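Local coordinates for protein B (PDB 5H6I) that permeabilises membranes as a secreted pore-forming CAMP factor of Streptococcus agalactiae and belongs to the bacterial proteins that bind the Fc part of IgG, at residues R53-N58 against E107-S112; E76-S81 against N93-R98; S180-E185 against T214-V219. All coordinates share one frame; numbering follows the deposited sequence.

Interaction 1. Residues R53-N58 against E107-S112; sequences RNIKDN and EAITFS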
loop_
_atom_site.group_PDB
_atom_site.type_symbol
_atom_site.label_atom_id
_atom_site.label_comp_id
_atom_site.label_asym_id
_atom_site.label_seq_id
_atom_site.Cartn_x
_atom_site.Cartn_y
_atom_site.Cartn_z
ATOM N N ARG A 53 3.222 -3.554 7.737
ATOM C CA ARG A 53 4.364 -2.647 7.813
ATOM C C ARG A 53 5.068 -2.528 6.467
ATOM O O ARG A 53 5.634 -1.473 6.157
ATOM C CB ARG A 53 5.340 -3.101 8.899
ATOM C CG ARG A 53 5.903 -4.499 8.717
ATOM C CD ARG A 53 7.304 -4.468 8.130
ATOM N NE ARG A 53 8.051 -5.683 8.443
ATOM C CZ ARG A 53 9.096 -6.115 7.746
ATOM N NH1 ARG A 53 9.519 -5.433 6.691
ATOM N NH2 ARG A 53 9.717 -7.232 8.104
ATOM N N ASN A 54 5.047 -3.592 5.659
ATOM C CA ASN A 54 5.527 -3.488 4.285
ATOM C C ASN A 54 4.678 -2.503 3.495
ATOM O O ASN A 54 5.201 -1.639 2.781
ATOM C CB ASN A 54 5.510 -4.862 3.615
ATOM C CG ASN A 54 6.521 -5.818 4.214
ATOM O OD1 ASN A 54 7.598 -5.412 4.650
ATOM N ND2 ASN A 54 6.178 -7.102 4.236
ATOM N N ILE A 55 3.353 -2.621 3.616
ATOM C CA ILE A 55 2.443 -1.710 2.932
ATOM C C ILE A 55 2.589 -0.292 3.472
ATOM O O ILE A 55 2.414 0.682 2.729
ATOM C CB ILE A 55 0.998 -2.228 3.066
ATOM C CG1 ILE A 55 0.836 -3.551 2.313
ATOM C CG2 ILE A 55 -0.002 -1.204 2.557
ATOM C CD1 ILE A 55 -0.546 -4.154 2.428
ATOM N N LYS A 56 2.936 -0.150 4.755
ATOM C CA LYS A 56 3.034 1.171 5.373
ATOM C C LYS A 56 3.988 2.088 4.618
ATOM O O LYS A 56 3.786 3.307 4.591
ATOM C CB LYS A 56 3.476 1.030 6.830
ATOM C CG LYS A 56 3.453 2.326 7.624
ATOM C CD LYS A 56 4.297 2.213 8.883
ATOM C CE LYS A 56 4.295 3.512 9.670
ATOM N NZ LYS A 56 2.938 3.840 10.186
ATOM N N ASP A 57 5.024 1.526 3.991
ATOM C CA ASP A 57 5.970 2.349 3.244
ATOM C C ASP A 57 5.416 2.754 1.882
ATOM O O ASP A 57 5.568 3.908 1.466
ATOM C CB ASP A 57 7.294 1.604 3.072
ATOM C CG ASP A 57 7.846 1.086 4.384
ATOM O OD1 ASP A 57 7.560 1.698 5.435
ATOM O OD2 ASP A 57 8.565 0.065 4.366
ATOM N N ASN A 58 4.766 1.824 1.179
ATOM C CA ASN A 58 4.354 2.075 -0.198
ATOM C C ASN A 58 3.167 3.026 -0.300
ATOM O O ASN A 58 2.964 3.624 -1.361
ATOM C CB ASN A 58 4.015 0.756 -0.893
ATOM C CG ASN A 58 5.184 -0.209 -0.916
ATOM O OD1 ASN A 58 6.345 0.200 -0.907
ATOM N ND2 ASN A 58 4.882 -1.503 -0.948
ATOM N N GLU A 107 -6.259 -7.172 1.554
ATOM C CA GLU A 107 -6.609 -7.541 0.186
ATOM C C GLU A 107 -7.126 -6.342 -0.598
ATOM O O GLU A 107 -6.876 -6.225 -1.804
ATOM C CB GLU A 107 -7.648 -8.662 0.193
ATOM C CG GLU A 107 -7.067 -10.045 -0.042
ATOM C CD GLU A 107 -7.987 -11.150 0.434
ATOM O OE1 GLU A 107 -7.476 -12.195 0.885
ATOM O OE2 GLU A 107 -9.220 -10.971 0.357
ATOM N N ALA A 108 -7.848 -5.438 0.067
ATOM C CA ALA A 108 -8.331 -4.241 -0.610
ATOM C C ALA A 108 -7.189 -3.300 -0.969
ATOM O O ALA A 108 -7.257 -2.605 -1.987
ATOM C CB ALA A 108 -9.361 -3.523 0.259
ATOM N N ILE A 109 -6.131 -3.269 -0.155
ATOM C CA ILE A 109 -5.014 -2.373 -0.434
ATOM C C ILE A 109 -4.187 -2.890 -1.605
ATOM O O ILE A 109 -3.806 -2.123 -2.497
ATOM C CB ILE A 109 -4.157 -2.183 0.830
ATOM C CG1 ILE A 109 -4.991 -1.537 1.935
ATOM C CG2 ILE A 109 -2.939 -1.335 0.515
ATOM C CD1 ILE A 109 -4.548 -1.909 3.328
ATOM N N THR A 110 -3.893 -4.193 -1.622
ATOM C CA THR A 110 -3.187 -4.767 -2.762
ATOM C C THR A 110 -4.029 -4.705 -4.030
ATOM O O THR A 110 -3.479 -4.612 -5.132
ATOM C CB THR A 110 -2.782 -6.214 -2.473
ATOM O OG1 THR A 110 -3.920 -7.071 -2.621
ATOM C CG2 THR A 110 -2.217 -6.347 -1.067
ATOM N N PHE A 111 -5.357 -4.759 -3.892
ATOM C CA PHE A 111 -6.229 -4.577 -5.047
ATOM C C PHE A 111 -6.042 -3.194 -5.658
ATOM O O PHE A 111 -6.105 -3.032 -6.882
ATOM C CB PHE A 111 -7.687 -4.795 -4.640
ATOM C CG PHE A 111 -8.678 -4.472 -5.724
ATOM C CD1 PHE A 111 -8.995 -5.410 -6.692
ATOM C CD2 PHE A 111 -9.303 -3.236 -5.766
ATOM C CE1 PHE A 111 -9.908 -5.118 -7.688
ATOM C CE2 PHE A 111 -10.216 -2.937 -6.760
ATOM C CZ PHE A 111 -10.519 -3.881 -7.721
ATOM N N SER A 112 -5.812 -2.184 -4.817
ATOM C CA SER A 112 -5.576 -0.837 -5.325
ATOM C C SER A 112 -4.240 -0.745 -6.051
ATOM O O SER A 112 -4.149 -0.123 -7.116
ATOM C CB SER A 112 -5.633 0.171 -4.178
ATOM O OG SER A 112 -4.791 1.282 -4.434
#

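Interaction 2. Residues E76-S81 against N93-R98; sequences EKLKTS and NSIGSR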
loop_
_atom_site.group_PDB
_atom_site.type_symbol
_atom_site.label_atom_id
_atom_site.label_comp_id
_atom_site.label_asym_id
_atom_site.label_seq_id
_atom_site.Cartn_x
_atom_site.Cartn_y
_atom_site.Cartn_z
ATOM N N GLU A 76 -2.350 -4.332 16.968
ATOM C CA GLU A 76 -1.764 -4.332 18.303
ATOM C C GLU A 76 -2.820 -4.394 19.399
ATOM O O GLU A 76 -2.586 -5.019 20.439
ATOM C CB GLU A 76 -0.885 -3.095 18.487
ATOM C CG GLU A 76 0.467 -3.387 19.115
ATOM C CD GLU A 76 1.176 -4.555 18.455
ATOM O OE1 GLU A 76 1.621 -5.467 19.182
ATOM O OE2 GLU A 76 1.291 -4.560 17.210
ATOM N N LYS A 77 -3.979 -3.762 19.194
ATOM C CA LYS A 77 -5.020 -3.805 20.215
ATOM C C LYS A 77 -5.711 -5.162 20.252
ATOM O O LYS A 77 -6.232 -5.562 21.300
ATOM C CB LYS A 77 -6.032 -2.680 19.985
ATOM C CG LYS A 77 -7.380 -3.132 19.455
ATOM C CD LYS A 77 -8.373 -1.983 19.407
ATOM C CE LYS A 77 -8.781 -1.536 20.800
ATOM N NZ LYS A 77 -9.772 -0.425 20.748
ATOM N N LEU A 78 -5.724 -5.886 19.130
ATOM C CA LEU A 78 -6.251 -7.246 19.142
ATOM C C LEU A 78 -5.272 -8.204 19.807
ATOM O O LEU A 78 -5.683 -9.111 20.542
ATOM C CB LEU A 78 -6.568 -7.703 17.717
ATOM C CG LEU A 78 -7.710 -6.987 16.991
ATOM C CD1 LEU A 78 -7.580 -7.154 15.484
ATOM C CD2 LEU A 78 -9.063 -7.488 17.468
ATOM N N LYS A 79 -3.972 -8.016 19.565
ATOM C CA LYS A 79 -2.962 -8.841 20.222
ATOM C C LYS A 79 -2.986 -8.633 21.730
ATOM O O LYS A 79 -2.919 -9.596 22.504
ATOM C CB LYS A 79 -1.576 -8.518 19.660
ATOM C CG LYS A 79 -1.186 -9.321 18.434
ATOM C CD LYS A 79 0.313 -9.248 18.192
ATOM C CE LYS A 79 0.626 -8.632 16.837
ATOM N NZ LYS A 79 2.074 -8.316 16.688
ATOM N N THR A 80 -3.077 -7.374 22.165
ATOM C CA THR A 80 -3.139 -7.087 23.594
ATOM C C THR A 80 -4.396 -7.678 24.219
ATOM O O THR A 80 -4.366 -8.159 25.358
ATOM C CB THR A 80 -3.076 -5.576 23.827
ATOM O OG1 THR A 80 -1.931 -5.036 23.154
ATOM C CG2 THR A 80 -2.973 -5.263 25.312
ATOM N N SER A 81 -5.510 -7.664 23.483
ATOM C CA SER A 81 -6.739 -8.259 24.001
ATOM C C SER A 81 -6.625 -9.776 24.085
ATOM O O SER A 81 -7.073 -10.383 25.065
ATOM C CB SER A 81 -7.925 -7.858 23.124
ATOM O OG SER A 81 -9.142 -8.323 23.680
ATOM N N ASN A 93 -15.374 -15.546 19.124
ATOM C CA ASN A 93 -16.110 -15.259 17.897
ATOM C C ASN A 93 -15.855 -13.835 17.419
ATOM O O ASN A 93 -15.467 -13.617 16.266
ATOM C CB ASN A 93 -17.605 -15.495 18.114
ATOM C CG ASN A 93 -18.425 -15.203 16.873
ATOM O OD1 ASN A 93 -18.296 -15.882 15.855
ATOM N ND2 ASN A 93 -19.275 -14.185 16.951
ATOM N N SER A 94 -16.074 -12.849 18.294
ATOM C CA SER A 94 -15.879 -11.459 17.900
ATOM C C SER A 94 -14.414 -11.164 17.607
ATOM O O SER A 94 -14.101 -10.421 16.671
ATOM C CB SER A 94 -16.406 -10.525 18.990
ATOM O OG SER A 94 -15.404 -10.245 19.950
ATOM N N ILE A 95 -13.502 -11.742 18.394
ATOM C CA ILE A 95 -12.080 -11.502 18.171
ATOM C C ILE A 95 -11.632 -12.106 16.844
ATOM O O ILE A 95 -10.682 -11.614 16.222
ATOM C CB ILE A 95 -11.253 -12.045 19.355
ATOM C CG1 ILE A 95 -9.946 -11.265 19.502
ATOM C CG2 ILE A 95 -10.972 -13.532 19.196
ATOM C CD1 ILE A 95 -10.134 -9.852 20.001
ATOM N N GLY A 96 -12.306 -13.156 16.381
ATOM C CA GLY A 96 -11.932 -13.807 15.141
ATOM C C GLY A 96 -12.442 -13.071 13.921
ATOM O O GLY A 96 -11.750 -12.991 12.901
ATOM N N SER A 97 -13.659 -12.529 14.017
ATOM C CA SER A 97 -14.214 -11.758 12.910
ATOM C C SER A 97 -13.418 -10.485 12.659
ATOM O O SER A 97 -13.369 -10.001 11.523
ATOM C CB SER A 97 -15.680 -11.425 13.188
ATOM O OG SER A 97 -16.404 -12.586 13.556
ATOM N N ARG A 98 -12.791 -9.930 13.699
ATOM C CA ARG A 98 -11.946 -8.757 13.514
ATOM C C ARG A 98 -10.608 -9.130 12.887
ATOM O O ARG A 98 -10.071 -8.374 12.070
ATOM C CB ARG A 98 -11.735 -8.049 14.852
ATOM C CG ARG A 98 -13.028 -7.635 15.531
ATOM C CD ARG A 98 -12.791 -7.088 16.927
ATOM N NE ARG A 98 -14.048 -6.780 17.605
ATOM C CZ ARG A 98 -14.730 -5.652 17.437
ATOM N NH1 ARG A 98 -14.275 -4.717 16.614
ATOM N NH2 ARG A 98 -15.866 -5.455 18.092
#

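Interaction 3. Residues S180-E185 against T214-V219; sequences SKLDKE and THAVGV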
loop_
_atom_site.group_PDB
_atom_site.type_symbol
_atom_site.label_atom_id
_atom_site.label_comp_id
_atom_site.label_asym_id
_atom_site.label_seq_id
_atom_site.Cartn_x
_atom_site.Cartn_y
_atom_site.Cartn_z
ATOM N N SER A 180 3.964 6.381 -8.766
ATOM C CA SER A 180 4.484 5.209 -8.069
ATOM C C SER A 180 5.435 4.420 -8.958
ATOM O O SER A 180 6.425 3.855 -8.475
ATOM C CB SER A 180 3.330 4.325 -7.596
ATOM O OG SER A 180 3.809 3.204 -6.875
ATOM N N LYS A 181 5.157 4.371 -10.264
ATOM C CA LYS A 181 6.043 3.663 -11.181
ATOM C C LYS A 181 7.364 4.404 -11.350
ATOM O O LYS A 181 8.428 3.779 -11.407
ATOM C CB LYS A 181 5.358 3.471 -12.535
ATOM C CG LYS A 181 3.871 3.169 -12.449
ATOM C CD LYS A 181 3.598 1.906 -11.646
ATOM C CE LYS A 181 2.134 1.817 -11.246
ATOM N NZ LYS A 181 1.657 3.084 -10.625
ATOM N N LEU A 182 7.313 5.736 -11.438
ATOM C CA LEU A 182 8.541 6.521 -11.493
ATOM C C LEU A 182 9.330 6.386 -10.197
ATOM O O LEU A 182 10.564 6.300 -10.217
ATOM C CB LEU A 182 8.209 7.987 -11.781
ATOM C CG LEU A 182 9.247 9.079 -11.500
ATOM C CD1 LEU A 182 10.564 8.813 -12.224
ATOM C CD2 LEU A 182 8.690 10.446 -11.879
ATOM N N ASP A 183 8.631 6.356 -9.060
ATOM C CA ASP A 183 9.305 6.162 -7.780
ATOM C C ASP A 183 10.026 4.821 -7.737
ATOM O O ASP A 183 11.172 4.738 -7.280
ATOM C CB ASP A 183 8.297 6.267 -6.636
ATOM C CG ASP A 183 8.961 6.463 -5.288
ATOM O OD1 ASP A 183 9.604 5.512 -4.796
ATOM O OD2 ASP A 183 8.842 7.570 -4.723
ATOM N N LYS A 184 9.370 3.759 -8.211
ATOM C CA LYS A 184 10.019 2.453 -8.253
ATOM C C LYS A 184 11.151 2.424 -9.271
ATOM O O LYS A 184 12.135 1.701 -9.080
ATOM C CB LYS A 184 8.992 1.367 -8.570
ATOM C CG LYS A 184 9.107 0.131 -7.693
ATOM C CD LYS A 184 8.889 0.470 -6.227
ATOM C CE LYS A 184 8.755 -0.788 -5.382
ATOM N NZ LYS A 184 9.974 -1.642 -5.455
ATOM N N GLU A 185 11.034 3.198 -10.353
ATOM C CA GLU A 185 12.099 3.238 -11.348
ATOM C C GLU A 185 13.321 3.987 -10.833
ATOM O O GLU A 185 14.451 3.660 -11.213
ATOM C CB GLU A 185 11.589 3.875 -12.641
ATOM C CG GLU A 185 12.467 3.604 -13.853
ATOM C CD GLU A 185 12.601 2.123 -14.159
ATOM O OE1 GLU A 185 11.614 1.380 -13.962
ATOM O OE2 GLU A 185 13.693 1.701 -14.594
ATOM N N THR A 214 18.435 12.547 -10.048
ATOM C CA THR A 214 17.976 13.758 -9.376
ATOM C C THR A 214 16.943 14.503 -10.213
ATOM O O THR A 214 15.998 15.082 -9.665
ATOM C CB THR A 214 19.168 14.666 -9.062
ATOM O OG1 THR A 214 20.083 13.975 -8.200
ATOM C CG2 THR A 214 18.712 15.946 -8.377
ATOM N N HIS A 215 17.096 14.486 -11.541
ATOM C CA HIS A 215 16.119 15.142 -12.404
ATOM C C HIS A 215 14.777 14.423 -12.367
ATOM O O HIS A 215 13.720 15.066 -12.384
ATOM C CB HIS A 215 16.649 15.217 -13.836
ATOM C CG HIS A 215 15.652 15.744 -14.821
ATOM N ND1 HIS A 215 14.822 14.922 -15.553
ATOM C CD2 HIS A 215 15.351 17.010 -15.193
ATOM C CE1 HIS A 215 14.054 15.659 -16.334
ATOM N NE2 HIS A 215 14.354 16.931 -16.135
ATOM N N ALA A 216 14.795 13.087 -12.323
ATOM C CA ALA A 216 13.548 12.338 -12.223
ATOM C C ALA A 216 12.842 12.603 -10.900
ATOM O O ALA A 216 11.606 12.594 -10.845
ATOM C CB ALA A 216 13.816 10.843 -12.395
ATOM N N VAL A 217 13.605 12.841 -9.830
ATOM C CA VAL A 217 13.002 13.202 -8.550
ATOM C C VAL A 217 12.290 14.542 -8.654
ATOM O O VAL A 217 11.241 14.750 -8.031
ATOM C CB VAL A 217 14.073 13.210 -7.441
ATOM C CG1 VAL A 217 13.479 13.662 -6.118
ATOM C CG2 VAL A 217 14.699 11.832 -7.296
ATOM N N GLY A 218 12.834 15.468 -9.447
ATOM C CA GLY A 218 12.160 16.739 -9.654
ATOM C C GLY A 218 10.835 16.584 -10.373
ATOM O O GLY A 218 9.872 17.300 -10.079
ATOM N N VAL A 219 10.764 15.651 -11.324
ATOM C CA VAL A 219 9.498 15.371 -11.995
ATOM C C VAL A 219 8.509 14.745 -11.021
ATOM O O VAL A 219 7.316 15.073 -11.027
ATOM C CB VAL A 219 9.734 14.474 -13.224
ATOM C CG1 VAL A 219 8.418 13.924 -13.751
ATOM C CG2 VAL A 219 10.466 15.248 -14.310
#

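Interaction 1. Residues R53-N58 against E107-S112
I55 and I109 meet through their CG2 methyls, which stand 3.6 Å apart, and most of the contact is this one pair. Their CA atoms, 8.2 Å from each other, are also the nearest across the two segments, and each side chain leaves its backbone in the direction of the other helix. Both isoleucines place CG2 anti to the backbone N, with CG1 beside that N (chi1 -66° in I55 and -62° in I109), a shared geometry that puts the same branch of each at the front. The two chains meet at a slant, and I55 CD1 gains a second, looser approach to I109 CG2 at 4.2 Å.

Packing thins out quickly from there. T110 CG2 comes only to 4.5 Å of I55 CD1, at the margin, while its hydroxyl turns back into its own helix: OG1 donates to E107 O at 3.2 Å, from above the carbonyl plane. F111 N reaches the same face of that plane, giving E107 O two donors. No hydrogen bond links the segments, and the solvent side of 53-58 carries the polar R53, N54, D57 and N58, none of which contacts 107-112. The buried surface is correspondingly small, 116 Å² with both sides summed.

The segments run in the same general direction on helices 35-58 and 93-115, which are bridged by the intervening helix 65-84: its V68 touches both isoleucines. I109 also meets I131 of helix 121-139, and A108 packs against that helix and helix 145-163, inside the N-terminal bundle of five helices.

Interaction 2. Residues E76-S81 against N93-R98
L78 and I95 are the chief partners in a helical hairpin, in which helix 65-84 is followed, after the connection 85-92, by helix 93-115 running back along it. The short segments are antiparallel, with 154° between their N-to-C directions and 11.1 Å between their axes at closest approach.

L78 has the most surface buried here. Its CG lies beside the backbone N and anti to the carbonyl carbon (chi1 -67°), and the side chain heads for the other helix so that CD2 does all the close touching. I95 supplies the first of its partners, with CD1 at 3.6 Å from L78 CD2. The I95 side chain leaves its backbone along the interface, pointing neither at helix 65-84 nor away from it, but CG1 is anti to the backbone N and the bend at chi2 (71°) carries CD1 over to L78. The two chains slide past each other pointing opposite ways, with only their end methyls in close contact.

R98 is the third contributor, and it works through its carbons. CB and CD each lie 3.8 Å from L78 CD2, and the two side chains cross at about a right angle. Beyond CD the extended arginine leads away from the segment 76-81, and its guanidinium serves another part of the bundle: NH1 donates to I138 O, and NH2 makes a weak bond to D140 O. One residue thus gives an apolar stem to this contact and a polar end to the C-terminal end of helix 121-139, where I138 lies, with D140 just beyond.

Helix 35-58 covers the seam, with L45 on L78 and M41 on I95. At the margin S81 brings OG to 4.1 Å from I95 CD1.

Interaction 3. Residues S180-E185 against T214-V219
L182 meets one flat group across the contact, the peptide carbonyl of A216: CD2 approaches its oxygen end, lying 3.8 Å from A216 O, and no ring of either segment stacks on it. The only ring of the two segments, the imidazole of H215, takes no part; its ND1 is hydrogen-bonded to E233 of helix 227-245. The setting is a helical hairpin of the C-terminal three-helix part, with helices 179-196 and 203-220 running in opposing senses.

The contact is apolar and rests on the two methyls of L182. With CG anti to the backbone N, chi1 163° sends it toward the partner helix, and chi2 56° turns one methyl to A216 and the other to V219. CD1 reaches A216 CB at 3.8 Å; the CA atoms of L182 and A216, 7.7 Å apart, are the nearest across the segments. I234 of helix 227-245 packs on L182 as well, and the same helix covers A216 and V219 with E233. No hydrogen bond joins the segments. The L182 side chain meets V219 at about a right angle: CG1 of V219, anti to its own backbone N, stands 4.0 Å from L182 CD2.

How the interactions relate
Interactions 1 and 2 share helix 93-115 and belong to the N-terminal bundle; interaction 2 is nested inside the loop that interaction 1 closes, and their centres are about 21 Å apart. Interaction 3 follows in series and joins two helices of the C-terminal part, about 40 Å from interaction 2 between centres and across the chain's centre from it. Interaction 1 lies nearest the middle of the chain yet is only partly buried, whereas the two outlying contacts are buried. All three are apolar and lack hydrogen bonds between segments: paired isoleucines join parallel helices in 1, while leucine-led packing closes a hairpin in 2 and 3, with an arginine stem added in 2.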